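Long-range contacts in 6-phospho-beta-glucosidase BglT (PDB 1UP7), which hydrolyses cellobiose 6'-phosphate to glucose 6-phosphate and glucose, using NAD(+) and a manganese ion as cofactors: residues S144-E149 against K365-L370; Y190-L195 against S359-V364; T107-F112 against K385-H390; N318-G323 against D331-I336. All blocks are in the same frame, centred on the assembly; numbering follows the deposited sequence.

Contact 1 of 4, residues S144-E149 against K365-L370; sequences SGHITE and KMYERL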
loop_
_atom_site.group_PDB
_atom_site.type_symbol
_atom_site.label_atom_id
_atom_site.label_comp_id
_atom_site.label_asym_id
_atom_site.label_seq_id
_atom_site.Cartn_x
_atom_site.Cartn_y
_atom_site.Cartn_z
ATOM N N SER A 144 15.670 -1.599 22.704
ATOM C CA SER A 144 14.983 -2.843 22.393
ATOM C C SER A 144 14.207 -2.819 21.076
ATOM O O SER A 144 14.265 -3.808 20.350
ATOM C CB SER A 144 14.092 -3.253 23.586
ATOM O OG SER A 144 13.440 -4.474 23.330
ATOM N N GLY A 145 13.459 -1.730 20.807
ATOM C CA GLY A 145 12.655 -1.612 19.603
ATOM C C GLY A 145 13.542 -1.520 18.363
ATOM O O GLY A 145 13.220 -2.098 17.308
ATOM N N HIS A 146 14.654 -0.798 18.501
ATOM C CA HIS A 146 15.602 -0.604 17.413
ATOM C C HIS A 146 16.300 -1.927 17.043
ATOM O O HIS A 146 16.497 -2.251 15.864
ATOM C CB HIS A 146 16.630 0.457 17.794
ATOM C CG HIS A 146 17.448 0.969 16.647
ATOM N ND1 HIS A 146 18.315 2.033 16.785
ATOM C CD2 HIS A 146 17.547 0.565 15.350
ATOM C CE1 HIS A 146 18.922 2.258 15.629
ATOM N NE2 HIS A 146 18.467 1.391 14.740
ATOM N N ILE A 147 16.642 -2.701 18.063
ATOM C CA ILE A 147 17.259 -3.995 17.866
ATOM C C ILE A 147 16.271 -4.941 17.222
ATOM O O ILE A 147 16.630 -5.708 16.354
ATOM C CB ILE A 147 17.861 -4.522 19.216
ATOM C CG1 ILE A 147 19.077 -3.670 19.584
ATOM C CG2 ILE A 147 18.308 -6.034 19.102
ATOM C CD1 ILE A 147 19.495 -3.767 21.023
ATOM N N THR A 148 14.998 -4.843 17.592
ATOM C CA THR A 148 13.985 -5.672 16.936
ATOM C C THR A 148 13.839 -5.310 15.479
ATOM O O THR A 148 13.738 -6.208 14.651
ATOM C CB THR A 148 12.614 -5.543 17.648
ATOM O OG1 THR A 148 12.790 -5.824 19.028
ATOM C CG2 THR A 148 11.667 -6.600 17.206
ATOM N N GLU A 149 13.823 -4.006 15.155
ATOM C CA GLU A 149 13.791 -3.569 13.757
ATOM C C GLU A 149 14.943 -4.240 13.012
ATOM O O GLU A 149 14.782 -4.771 11.925
ATOM C CB GLU A 149 13.934 -2.051 13.636
ATOM C CG GLU A 149 14.065 -1.509 12.203
ATOM C CD GLU A 149 12.818 -1.711 11.338
ATOM O OE1 GLU A 149 11.689 -1.631 11.855
ATOM O OE2 GLU A 149 12.965 -1.942 10.124
ATOM N N LYS A 365 11.709 6.101 12.981
ATOM C CA LYS A 365 11.885 4.886 12.183
ATOM C C LYS A 365 12.925 5.095 11.054
ATOM O O LYS A 365 13.741 4.178 10.752
ATOM C CB LYS A 365 10.545 4.358 11.659
ATOM C CG LYS A 365 10.615 3.120 10.748
ATOM C CD LYS A 365 11.130 1.819 11.452
ATOM C CE LYS A 365 10.253 1.455 12.674
ATOM N NZ LYS A 365 10.861 0.494 13.656
ATOM N N MET A 366 12.901 6.275 10.423
ATOM C CA MET A 366 13.859 6.556 9.346
ATOM C C MET A 366 15.265 6.592 9.950
ATOM O O MET A 366 16.212 6.073 9.404
ATOM C CB MET A 366 13.503 7.867 8.624
ATOM C CG MET A 366 12.165 7.829 7.880
ATOM S SD MET A 366 12.168 6.545 6.577
ATOM C CE MET A 366 11.411 5.148 7.418
ATOM N N TYR A 367 15.371 7.220 11.097
ATOM C CA TYR A 367 16.611 7.292 11.795
ATOM C C TYR A 367 17.109 5.863 12.132
ATOM O O TYR A 367 18.294 5.575 11.967
ATOM C CB TYR A 367 16.450 8.138 13.072
ATOM C CG TYR A 367 17.322 7.599 14.158
ATOM C CD1 TYR A 367 18.659 7.957 14.205
ATOM C CD2 TYR A 367 16.834 6.650 15.092
ATOM C CE1 TYR A 367 19.482 7.466 15.168
ATOM C CE2 TYR A 367 17.680 6.101 16.072
ATOM C CZ TYR A 367 19.019 6.517 16.086
ATOM O OH TYR A 367 19.942 6.040 17.006
ATOM N N GLU A 368 16.209 4.987 12.593
ATOM C CA GLU A 368 16.565 3.616 12.934
ATOM C C GLU A 368 17.194 2.873 11.766
ATOM O O GLU A 368 18.216 2.193 11.938
ATOM C CB GLU A 368 15.356 2.821 13.446
ATOM C CG GLU A 368 14.921 3.104 14.886
ATOM C CD GLU A 368 13.738 2.227 15.291
ATOM O OE1 GLU A 368 13.039 1.690 14.379
ATOM O OE2 GLU A 368 13.490 2.066 16.513
ATOM N N ARG A 369 16.573 2.975 10.590
ATOM C CA ARG A 369 17.047 2.245 9.419
ATOM C C ARG A 369 18.341 2.855 8.889
ATOM O O ARG A 369 19.213 2.113 8.407
ATOM C CB ARG A 369 15.981 2.060 8.303
ATOM C CG ARG A 369 14.554 1.855 8.801
ATOM C CD ARG A 369 13.804 0.597 8.415
ATOM N NE ARG A 369 12.685 0.936 7.569
ATOM C CZ ARG A 369 11.499 0.310 7.476
ATOM N NH1 ARG A 369 11.169 -0.708 8.233
ATOM N NH2 ARG A 369 10.623 0.778 6.603
ATOM N N LEU A 370 18.489 4.177 8.989
ATOM C CA LEU A 370 19.735 4.809 8.572
ATOM C C LEU A 370 20.883 4.339 9.484
ATOM O O LEU A 370 22.014 4.121 9.020
ATOM C CB LEU A 370 19.634 6.341 8.623
ATOM C CG LEU A 370 18.873 7.024 7.468
ATOM C CD1 LEU A 370 18.591 8.497 7.807
ATOM C CD2 LEU A 370 19.626 6.866 6.115
HETATM O O HOH W 1 11.584 -0.029 16.530
HETATM O O HOH W 2 18.966 3.946 18.736
#
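Helix 144-155 of the Rossmann-type nucleotide-binding domain packs here on helix 355-376 of the C-terminal domain, through His146 against Glu368 and a largely buried salt-bridge network centred on Glu149. The two short segments cross at -59°, with their axes 10.1 Å apart. His146 and Glu368 slide past each other in opposite directions: CG of Glu368 lies over the centre of the imidazole, 3.7 Å from the ring centroid, as a CH-pi contact. The same ring donates from NE2 to the backbone O of Glu368 at 2.9 Å; the bond is bent, 139° at the hydrogen, and the acceptor lies out of the ring plane. Water 2, in the plane of both rings, joins ND1 of His146 to the hydroxyl of Tyr367.

Glu149 has CG anti to its backbone N, and its carboxylate is divided between two cationic side chains, in a salt bridge with each. OE1 takes Lys365 NZ from above the carboxylate plane at 2.9 Å, and it also accepts from the backbone N of Val333; OE2 is shared with the amide of Asn153. Lys365 NZ turns as well to Glu368 OE1, at 2.6 Å on the syn lone pair, and so places a positive charge between two carboxylates that would otherwise probably repel each other. Arg369 bonds on to Asp331, extending the network to the strand hairpin. Its guanidinium plane is steeply inclined to the Glu149 carboxylate, yet OE2 lies within that guanidinium plane, and NH1 reaches it over 2.9 Å in a nearly straight bond of 172°.

Contact 2 of 4, residues Y190-L195 against S359-V364; sequences YGLNHL and SFIHAV. With G6P (6-O-phosphono-alpha-D-glucopyranose), chain J.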
loop_
_atom_site.group_PDB
_atom_site.type_symbol
_atom_site.label_atom_id
_atom_site.label_comp_id
_atom_site.label_asym_id
_atom_site.label_seq_id
_atom_site.Cartn_x
_atom_site.Cartn_y
_atom_site.Cartn_z
ATOM N N TYR A 190 0.137 2.204 20.330
ATOM C CA TYR A 190 1.046 2.076 19.192
ATOM C C TYR A 190 2.170 3.080 19.300
ATOM O O TYR A 190 2.071 4.089 19.991
ATOM C CB TYR A 190 0.311 2.266 17.851
ATOM C CG TYR A 190 -0.488 3.565 17.769
ATOM C CD1 TYR A 190 -1.753 3.683 18.357
ATOM C CD2 TYR A 190 0.028 4.665 17.109
ATOM C CE1 TYR A 190 -2.466 4.882 18.268
ATOM C CE2 TYR A 190 -0.670 5.836 17.026
ATOM C CZ TYR A 190 -1.912 5.950 17.605
ATOM O OH TYR A 190 -2.575 7.146 17.514
ATOM N N GLY A 191 3.220 2.801 18.563
ATOM C CA GLY A 191 4.359 3.678 18.445
ATOM C C GLY A 191 5.598 2.810 18.395
ATOM O O GLY A 191 5.581 1.636 18.016
ATOM N N LEU A 192 6.697 3.425 18.768
ATOM C CA LEU A 192 7.946 2.725 18.852
ATOM C C LEU A 192 8.214 2.546 20.344
ATOM O O LEU A 192 7.697 3.271 21.176
ATOM C CB LEU A 192 9.031 3.575 18.206
ATOM C CG LEU A 192 9.395 3.332 16.734
ATOM C CD1 LEU A 192 8.319 2.722 15.838
ATOM C CD2 LEU A 192 10.025 4.566 16.122
ATOM N N ASN A 193 9.000 1.546 20.665
ATOM C CA ASN A 193 9.573 1.410 21.994
ATOM C C ASN A 193 10.141 2.731 22.530
ATOM O O ASN A 193 10.950 3.372 21.871
ATOM C CB ASN A 193 10.648 0.325 21.922
ATOM C CG ASN A 193 11.210 -0.055 23.281
ATOM O OD1 ASN A 193 12.422 -0.097 23.442
ATOM N ND2 ASN A 193 10.344 -0.339 24.254
ATOM N N HIS A 194 9.701 3.157 23.708
ATOM C CA HIS A 194 10.036 4.493 24.232
ATOM C C HIS A 194 9.525 5.662 23.433
ATOM O O HIS A 194 10.039 6.771 23.596
ATOM C CB HIS A 194 11.554 4.645 24.397
ATOM C CG HIS A 194 12.121 3.643 25.339
ATOM N ND1 HIS A 194 13.184 2.829 25.019
ATOM C CD2 HIS A 194 11.692 3.248 26.562
ATOM C CE1 HIS A 194 13.421 2.013 26.032
ATOM N NE2 HIS A 194 12.522 2.243 26.975
ATOM N N LEU A 195 8.509 5.426 22.607
ATOM C CA LEU A 195 7.959 6.432 21.713
ATOM C C LEU A 195 6.559 5.968 21.318
ATOM O O LEU A 195 6.250 5.732 20.150
ATOM C CB LEU A 195 8.860 6.565 20.500
ATOM C CG LEU A 195 8.739 7.851 19.693
ATOM C CD1 LEU A 195 9.573 8.961 20.279
ATOM C CD2 LEU A 195 9.104 7.598 18.263
ATOM N N SER A 359 4.116 11.726 13.319
ATOM C CA SER A 359 5.226 12.635 13.102
ATOM C C SER A 359 6.466 12.096 13.811
ATOM O O SER A 359 7.571 12.100 13.230
ATOM C CB SER A 359 4.931 14.051 13.574
ATOM O OG SER A 359 4.734 14.109 14.987
ATOM N N PHE A 360 6.297 11.609 15.041
ATOM C CA PHE A 360 7.440 11.012 15.740
ATOM C C PHE A 360 7.818 9.629 15.210
ATOM O O PHE A 360 8.985 9.379 14.975
ATOM C CB PHE A 360 7.225 10.940 17.254
ATOM C CG PHE A 360 7.034 12.291 17.895
ATOM C CD1 PHE A 360 8.136 13.107 18.172
ATOM C CD2 PHE A 360 5.762 12.740 18.212
ATOM C CE1 PHE A 360 7.959 14.354 18.756
ATOM C CE2 PHE A 360 5.578 13.977 18.804
ATOM C CZ PHE A 360 6.675 14.785 19.063
ATOM N N ILE A 361 6.840 8.745 15.017
ATOM C CA ILE A 361 7.142 7.388 14.626
ATOM C C ILE A 361 7.914 7.322 13.301
ATOM O O ILE A 361 8.918 6.589 13.200
ATOM C CB ILE A 361 5.858 6.532 14.545
ATOM C CG1 ILE A 361 5.133 6.459 15.924
ATOM C CG2 ILE A 361 6.166 5.156 13.938
ATOM C CD1 ILE A 361 3.716 5.880 15.834
ATOM N N HIS A 362 7.447 8.071 12.288
ATOM C CA HIS A 362 8.096 8.070 10.988
ATOM C C HIS A 362 9.551 8.566 11.145
ATOM O O HIS A 362 10.480 7.932 10.671
ATOM C CB HIS A 362 7.350 8.996 10.006
ATOM C CG HIS A 362 6.148 8.396 9.359
ATOM N ND1 HIS A 362 6.191 7.210 8.648
ATOM C CD2 HIS A 362 4.871 8.848 9.261
ATOM C CE1 HIS A 362 4.992 6.949 8.157
ATOM N NE2 HIS A 362 4.177 7.934 8.498
ATOM N N ALA A 363 9.749 9.704 11.805
ATOM C CA ALA A 363 11.087 10.308 11.873
ATOM C C ALA A 363 12.090 9.376 12.574
ATOM O O ALA A 363 13.221 9.156 12.117
ATOM C CB ALA A 363 11.049 11.724 12.602
ATOM N N VAL A 364 11.660 8.803 13.687
ATOM C CA VAL A 364 12.551 7.917 14.400
ATOM C C VAL A 364 12.747 6.599 13.655
ATOM O O VAL A 364 13.854 6.045 13.659
ATOM C CB VAL A 364 12.067 7.718 15.837
ATOM C CG1 VAL A 364 12.891 6.653 16.551
ATOM C CG2 VAL A 364 12.153 9.080 16.576
HETATM C C1 G6P J . 12.298 2.318 32.297
HETATM C C2 G6P J . 12.444 1.933 30.799
HETATM C C3 G6P J . 13.576 0.920 30.633
HETATM C C4 G6P J . 14.856 1.590 31.108
HETATM C C5 G6P J . 14.704 1.905 32.609
HETATM C C6 G6P J . 15.942 2.623 33.130
HETATM O O1 G6P J . 11.295 3.317 32.562
HETATM O O2 G6P J . 11.257 1.379 30.233
HETATM O O3 G6P J . 13.697 0.431 29.293
HETATM O O4 G6P J . 15.992 0.781 30.805
HETATM O O5 G6P J . 13.555 2.755 32.863
HETATM O O6 G6P J . 16.181 2.305 34.492
HETATM P P G6P J . 17.665 2.400 35.112
HETATM O O1P G6P J . 17.574 1.804 36.498
HETATM O O2P G6P J . 18.221 3.809 35.242
HETATM O O3P G6P J . 18.563 1.571 34.237
#
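CG1 of Ile361 is anti to the carbonyl carbon (chi1 -61°) and CD1 continues extended (chi2 168°), which carries CD1 to within 3.5 Å of Gly191 CA and up to the edge of the Tyr190 ring. Leu195, its CG anti to the backbone N (chi1 -160°), meets Val364 tip to tip, CD2 to CG2 at 3.8 Å. Beside it Leu192 runs past Val364 in the opposite direction, with its CD2 3.6 Å from Val364 CG1, while its CD1 touches CG2 of Ile361. No hydrogen bond crosses the interface; the side-chain grip is apolar, with leucine methyls also resting on helix carbonyls.

The loop is a type II beta turn from Leu192 to Leu195, closed by backbone bonds both ways between these two leucines. Its far side carries His194, whose NE2 is hydrogen-bonded to O3 of the glucose 6-phosphate at 3.2 Å. An alanine at His194 would probably leave that sugar hydroxyl without this partner and the manganese site without one of its ligands. The leucines thus seat on helix 355-376 a turn that presents a metal-binding histidine to the sugar, in the NAD- and manganese-dependent active site of family 4 glycosidases.

Contact 3 of 4, residues T107-F112 against K385-H390; sequences TGVGGF and KALLSH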
loop_
_atom_site.group_PDB
_atom_site.type_symbol
_atom_site.label_atom_id
_atom_site.label_comp_id
_atom_site.label_asym_id
_atom_site.label_seq_id
_atom_site.Cartn_x
_atom_site.Cartn_y
_atom_site.Cartn_z
ATOM N N THR A 107 17.449 7.027 24.240
ATOM C CA THR A 107 16.815 8.040 23.415
ATOM C C THR A 107 17.829 8.987 22.814
ATOM O O THR A 107 18.567 9.613 23.544
ATOM C CB THR A 107 15.850 8.875 24.288
ATOM O OG1 THR A 107 14.932 7.989 24.954
ATOM C CG2 THR A 107 14.990 9.752 23.390
ATOM N N GLY A 108 17.795 9.169 21.506
ATOM C CA GLY A 108 18.635 10.160 20.863
ATOM C C GLY A 108 20.040 9.615 20.704
ATOM O O GLY A 108 20.241 8.407 20.519
ATOM N N VAL A 109 21.017 10.500 20.814
ATOM C CA VAL A 109 22.426 10.175 20.505
ATOM C C VAL A 109 22.950 8.999 21.344
ATOM O O VAL A 109 23.628 8.123 20.826
ATOM C CB VAL A 109 23.349 11.419 20.620
ATOM C CG1 VAL A 109 24.884 11.051 20.392
ATOM C CG2 VAL A 109 22.913 12.499 19.636
ATOM N N GLY A 110 22.619 8.985 22.627
ATOM C CA GLY A 110 22.869 7.862 23.501
ATOM C C GLY A 110 22.332 6.535 23.015
ATOM O O GLY A 110 23.027 5.510 23.109
ATOM N N GLY A 111 21.109 6.538 22.481
ATOM C CA GLY A 111 20.515 5.345 21.900
ATOM C C GLY A 111 21.273 4.897 20.655
ATOM O O GLY A 111 21.368 3.703 20.365
ATOM N N PHE A 112 21.797 5.864 19.906
ATOM C CA PHE A 112 22.539 5.617 18.678
ATOM C C PHE A 112 23.853 4.873 18.983
ATOM O O PHE A 112 24.180 3.873 18.324
ATOM C CB PHE A 112 22.822 6.953 18.000
ATOM C CG PHE A 112 23.797 6.888 16.844
ATOM C CD1 PHE A 112 23.366 6.529 15.559
ATOM C CD2 PHE A 112 25.136 7.271 17.031
ATOM C CE1 PHE A 112 24.247 6.528 14.504
ATOM C CE2 PHE A 112 26.032 7.264 15.968
ATOM C CZ PHE A 112 25.595 6.894 14.700
ATOM N N LYS A 385 25.074 10.643 8.524
ATOM C CA LYS A 385 23.760 10.797 7.975
ATOM C C LYS A 385 22.683 10.301 8.944
ATOM O O LYS A 385 21.673 10.997 9.125
ATOM C CB LYS A 385 23.660 10.074 6.628
ATOM C CG LYS A 385 22.374 10.228 5.853
ATOM C CD LYS A 385 22.510 9.343 4.609
ATOM C CE LYS A 385 21.255 9.442 3.772
ATOM N NZ LYS A 385 21.324 8.715 2.516
ATOM N N ALA A 386 22.891 9.144 9.579
ATOM C CA ALA A 386 21.928 8.660 10.585
ATOM C C ALA A 386 21.822 9.627 11.759
ATOM O O ALA A 386 20.721 9.998 12.195
ATOM C CB ALA A 386 22.281 7.282 11.083
ATOM N N LEU A 387 22.976 10.068 12.244
ATOM C CA LEU A 387 23.041 10.942 13.391
ATOM C C LEU A 387 22.308 12.265 13.140
ATOM O O LEU A 387 21.536 12.740 14.001
ATOM C CB LEU A 387 24.508 11.139 13.745
ATOM C CG LEU A 387 24.968 11.541 15.130
ATOM C CD1 LEU A 387 24.293 10.776 16.316
ATOM C CD2 LEU A 387 26.504 11.412 15.166
ATOM N N LEU A 388 22.508 12.846 11.950
ATOM C CA LEU A 388 21.782 14.069 11.563
ATOM C C LEU A 388 20.287 13.904 11.412
ATOM O O LEU A 388 19.558 14.900 11.505
ATOM C CB LEU A 388 22.306 14.592 10.245
ATOM C CG LEU A 388 23.684 15.231 10.207
ATOM C CD1 LEU A 388 24.004 15.480 8.756
ATOM C CD2 LEU A 388 23.672 16.535 11.039
ATOM N N SER A 389 19.822 12.683 11.147
ATOM C CA SER A 389 18.390 12.445 10.929
ATOM C C SER A 389 17.564 12.387 12.222
ATOM O O SER A 389 16.345 12.498 12.191
ATOM C CB SER A 389 18.156 11.149 10.122
ATOM O OG SER A 389 18.441 9.979 10.909
ATOM N N HIS A 390 18.211 12.185 13.356
ATOM C CA HIS A 390 17.467 11.966 14.590
ATOM C C HIS A 390 16.929 13.308 15.082
ATOM O O HIS A 390 17.711 14.269 15.169
ATOM C CB HIS A 390 18.340 11.345 15.684
ATOM C CG HIS A 390 17.544 10.854 16.845
ATOM N ND1 HIS A 390 16.858 11.706 17.690
ATOM C CD2 HIS A 390 17.260 9.594 17.263
ATOM C CE1 HIS A 390 16.188 10.990 18.577
ATOM N NE2 HIS A 390 16.434 9.707 18.353
HETATM O O HOH W 3 15.760 7.430 19.929
#
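Leu387 and Phe112 meet at about a right angle, the leucine pointing its CD1 methyl over one face of the phenyl ring. That methyl lies 3.9 Å from the ring centroid, 21° off the normal and displaced toward the rim, so it sits nearest CD2 of Phe112 in a CH-pi contact. CG of Phe112 is anti to the backbone N (chi1 169°), which starts the ring toward helix 380-389. CD1 of Leu387 also touches CG2 of Val109 at 4.0 Å, so one methyl meets both Val109 and Phe112. Ala386 CB adds a contact with CE1 of Phe112.

At the other end the imidazole of His390 lies against Gly108, at the N-cap position of helix 109-131. Gly108 CA stands over one face of the ring, 3.4 Å from NE2, and its positive phi suits glycine. Water 3, in the ring plane, is 2.9 Å from His390 NE2 and accepts from Gly108 N, while ND1 of the histidine is bonded to the backbone N of Leu392. An alanine at His390 would probably open a gap beneath Gly108 and leave both water 3 and the Leu392 amide without the imidazole as partner.

The contact joins the start of helix 109-131, in the nucleotide-binding domain, to the end of helix 380-389, in the C-terminal domain. Around it, Tyr367 of helix 355-376 packs on Phe112 and meets the His390 ring edge-to-face, while helix 396-409 covers Val109 and Leu387 through Leu402, Ile406 and Leu403.

Contact 4 of 4, residues N318-G323 against D331-I336; sequences NTRNNG and DYVLEI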
loop_
_atom_site.group_PDB
_atom_site.type_symbol
_atom_site.label_atom_id
_atom_site.label_comp_id
_atom_site.label_asym_id
_atom_site.label_seq_id
_atom_site.Cartn_x
_atom_site.Cartn_y
_atom_site.Cartn_z
ATOM N N ASN A 318 7.076 -5.663 20.747
ATOM C CA ASN A 318 7.684 -5.080 19.533
ATOM C C ASN A 318 7.760 -6.092 18.420
ATOM O O ASN A 318 8.382 -7.147 18.569
ATOM C CB ASN A 318 9.086 -4.513 19.767
ATOM C CG ASN A 318 9.072 -3.334 20.674
ATOM O OD1 ASN A 318 9.150 -2.176 20.244
ATOM N ND2 ASN A 318 8.938 -3.607 21.953
ATOM N N THR A 319 7.143 -5.750 17.295
ATOM C CA THR A 319 6.963 -6.672 16.195
ATOM C C THR A 319 6.538 -5.880 14.953
ATOM O O THR A 319 6.237 -4.676 15.066
ATOM C CB THR A 319 5.917 -7.716 16.605
ATOM O OG1 THR A 319 5.922 -8.778 15.652
ATOM C CG2 THR A 319 4.500 -7.147 16.524
ATOM N N ARG A 320 6.530 -6.534 13.784
ATOM C CA ARG A 320 6.086 -5.872 12.550
ATOM C C ARG A 320 4.641 -5.448 12.624
ATOM O O ARG A 320 3.804 -6.210 13.054
ATOM C CB ARG A 320 6.247 -6.768 11.337
ATOM C CG ARG A 320 7.662 -6.987 10.859
ATOM C CD ARG A 320 7.703 -7.791 9.556
ATOM N NE ARG A 320 9.055 -7.980 9.066
ATOM C CZ ARG A 320 9.446 -9.048 8.365
ATOM N NH1 ARG A 320 8.594 -10.008 8.078
ATOM N NH2 ARG A 320 10.691 -9.149 7.923
ATOM N N ASN A 321 4.367 -4.226 12.186
ATOM C CA ASN A 321 3.040 -3.637 12.144
ATOM C C ASN A 321 2.005 -4.619 11.592
ATOM O O ASN A 321 1.005 -4.910 12.265
ATOM C CB ASN A 321 3.132 -2.359 11.303
ATOM C CG ASN A 321 1.804 -1.604 11.154
ATOM O OD1 ASN A 321 0.865 -1.750 11.961
ATOM N ND2 ASN A 321 1.742 -0.757 10.115
ATOM N N ASN A 322 2.268 -5.136 10.384
ATOM C CA ASN A 322 1.326 -5.986 9.656
ATOM C C ASN A 322 -0.145 -5.565 9.766
ATOM O O ASN A 322 -1.009 -6.395 10.095
ATOM C CB ASN A 322 1.462 -7.445 10.127
ATOM C CG ASN A 322 2.797 -8.101 9.722
ATOM O OD1 ASN A 322 3.152 -9.120 10.264
ATOM N ND2 ASN A 322 3.500 -7.538 8.761
ATOM N N GLY A 323 -0.457 -4.296 9.522
ATOM C CA GLY A 323 -1.862 -3.891 9.503
ATOM C C GLY A 323 -2.494 -3.523 10.842
ATOM O O GLY A 323 -3.667 -3.183 10.912
ATOM N N ASP A 331 5.796 -3.181 7.342
ATOM C CA ASP A 331 7.120 -3.610 7.785
ATOM C C ASP A 331 7.683 -2.781 8.936
ATOM O O ASP A 331 8.732 -3.138 9.464
ATOM C CB ASP A 331 8.116 -3.586 6.616
ATOM C CG ASP A 331 8.120 -2.242 5.904
ATOM O OD1 ASP A 331 8.746 -1.272 6.377
ATOM O OD2 ASP A 331 7.439 -2.032 4.886
ATOM N N TYR A 332 7.039 -1.683 9.328
ATOM C CA TYR A 332 7.537 -0.951 10.512
ATOM C C TYR A 332 7.432 -1.881 11.708
ATOM O O TYR A 332 6.336 -2.402 11.991
ATOM C CB TYR A 332 6.718 0.302 10.808
ATOM C CG TYR A 332 7.094 1.593 10.083
ATOM C CD1 TYR A 332 7.734 1.585 8.823
ATOM C CD2 TYR A 332 6.781 2.828 10.660
ATOM C CE1 TYR A 332 8.057 2.790 8.166
ATOM C CE2 TYR A 332 7.118 4.047 10.022
ATOM C CZ TYR A 332 7.735 4.011 8.777
ATOM O OH TYR A 332 7.995 5.191 8.160
ATOM N N VAL A 333 8.549 -2.137 12.394
ATOM C CA VAL A 333 8.455 -2.709 13.743
ATOM C C VAL A 333 7.870 -1.642 14.679
ATOM O O VAL A 333 8.389 -0.511 14.752
ATOM C CB VAL A 333 9.822 -3.210 14.279
ATOM C CG1 VAL A 333 9.778 -3.425 15.780
ATOM C CG2 VAL A 333 10.259 -4.513 13.534
ATOM N N LEU A 334 6.781 -1.999 15.352
ATOM C CA LEU A 334 6.124 -1.135 16.308
ATOM C C LEU A 334 5.959 -1.873 17.630
ATOM O O LEU A 334 6.096 -3.095 17.692
ATOM C CB LEU A 334 4.729 -0.741 15.791
ATOM C CG LEU A 334 4.697 -0.036 14.436
ATOM C CD1 LEU A 334 3.244 0.145 13.987
ATOM C CD2 LEU A 334 5.465 1.275 14.486
ATOM N N GLU A 335 5.643 -1.119 18.676
ATOM C CA GLU A 335 5.230 -1.697 19.954
ATOM C C GLU A 335 3.692 -1.593 20.014
ATOM O O GLU A 335 3.150 -0.496 20.061
ATOM C CB GLU A 335 5.947 -0.950 21.097
ATOM C CG GLU A 335 5.679 -1.474 22.500
ATOM C CD GLU A 335 6.556 -0.785 23.548
ATOM O OE1 GLU A 335 6.152 0.259 24.110
ATOM O OE2 GLU A 335 7.674 -1.302 23.794
ATOM N N ILE A 336 3.013 -2.735 19.977
ATOM C CA ILE A 336 1.571 -2.830 19.683
ATOM C C ILE A 336 0.991 -4.083 20.358
ATOM O O ILE A 336 1.735 -5.042 20.620
ATOM C CB ILE A 336 1.299 -2.895 18.137
ATOM C CG1 ILE A 336 2.252 -3.920 17.461
ATOM C CG2 ILE A 336 1.414 -1.501 17.487
ATOM C CD1 ILE A 336 2.024 -4.118 15.910
#
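This is an antiparallel beta hairpin: strand 313-320 turns back through a twelve-residue loop into strand 333-341, the central strand of a three-stranded sheet in the C-terminal domain. Thr319 and Leu334 form a hydrogen-bonded pair, with Thr319 N to Leu334 O at 2.9 Å and Leu334 N to Thr319 O at 2.7 Å. The flanking pairs, Asn318 with Glu335 and Arg320 with Val333, are non-hydrogen-bonded. Beyond the strand, Asn321 N still reaches Tyr332 O at 2.7 Å, holding the start of the loop to the residue just before the partner strand.

On the face of Thr319 and Leu334, CG2 of the threonine rests 4.0 Å from CD1 of Ile336. Leu334 lies side by side with Asn321, pointing the same way, and its CD1 comes 3.6 Å from the amide carbon CG of Asn321. That amide is fixed at both ends in the loop, by Ile325 and Pro329.

On the face of Asn318 and Glu335, Glu335 packs on the manganese ligand Cys164. Its carboxylate is also bonded to Tyr189 and Asn193. Asn318, which shares its amide with the carbonyl of Gly162, crosses Glu335 with the two planes 71° apart, and its ND2 donates to the anti lone pair of OE2 at 3.2 Å.

In the fold
From the N terminus, the chain first reaches 107-112, whose partner 385-390 lies far ahead, making contact 3 the widest loop. Within it, 144-149 opens contact 1, closed at 365-370; then 190-195 opens contact 2, closed at 359-364. The hairpin of contact 4 is innermost, so the four nest without crossing. Contacts 1 and 3 join the nucleotide-binding domain to the C-terminal domain, while contacts 2 and 4 lie within the latter. Helix 355-376 closes contact 2 and then, with its next residues, contact 1, and helix 380-389 follows it into contact 3. Contact 4 touches contacts 1 and 2 but stays about 12 Å from contact 3 at the nearest atoms.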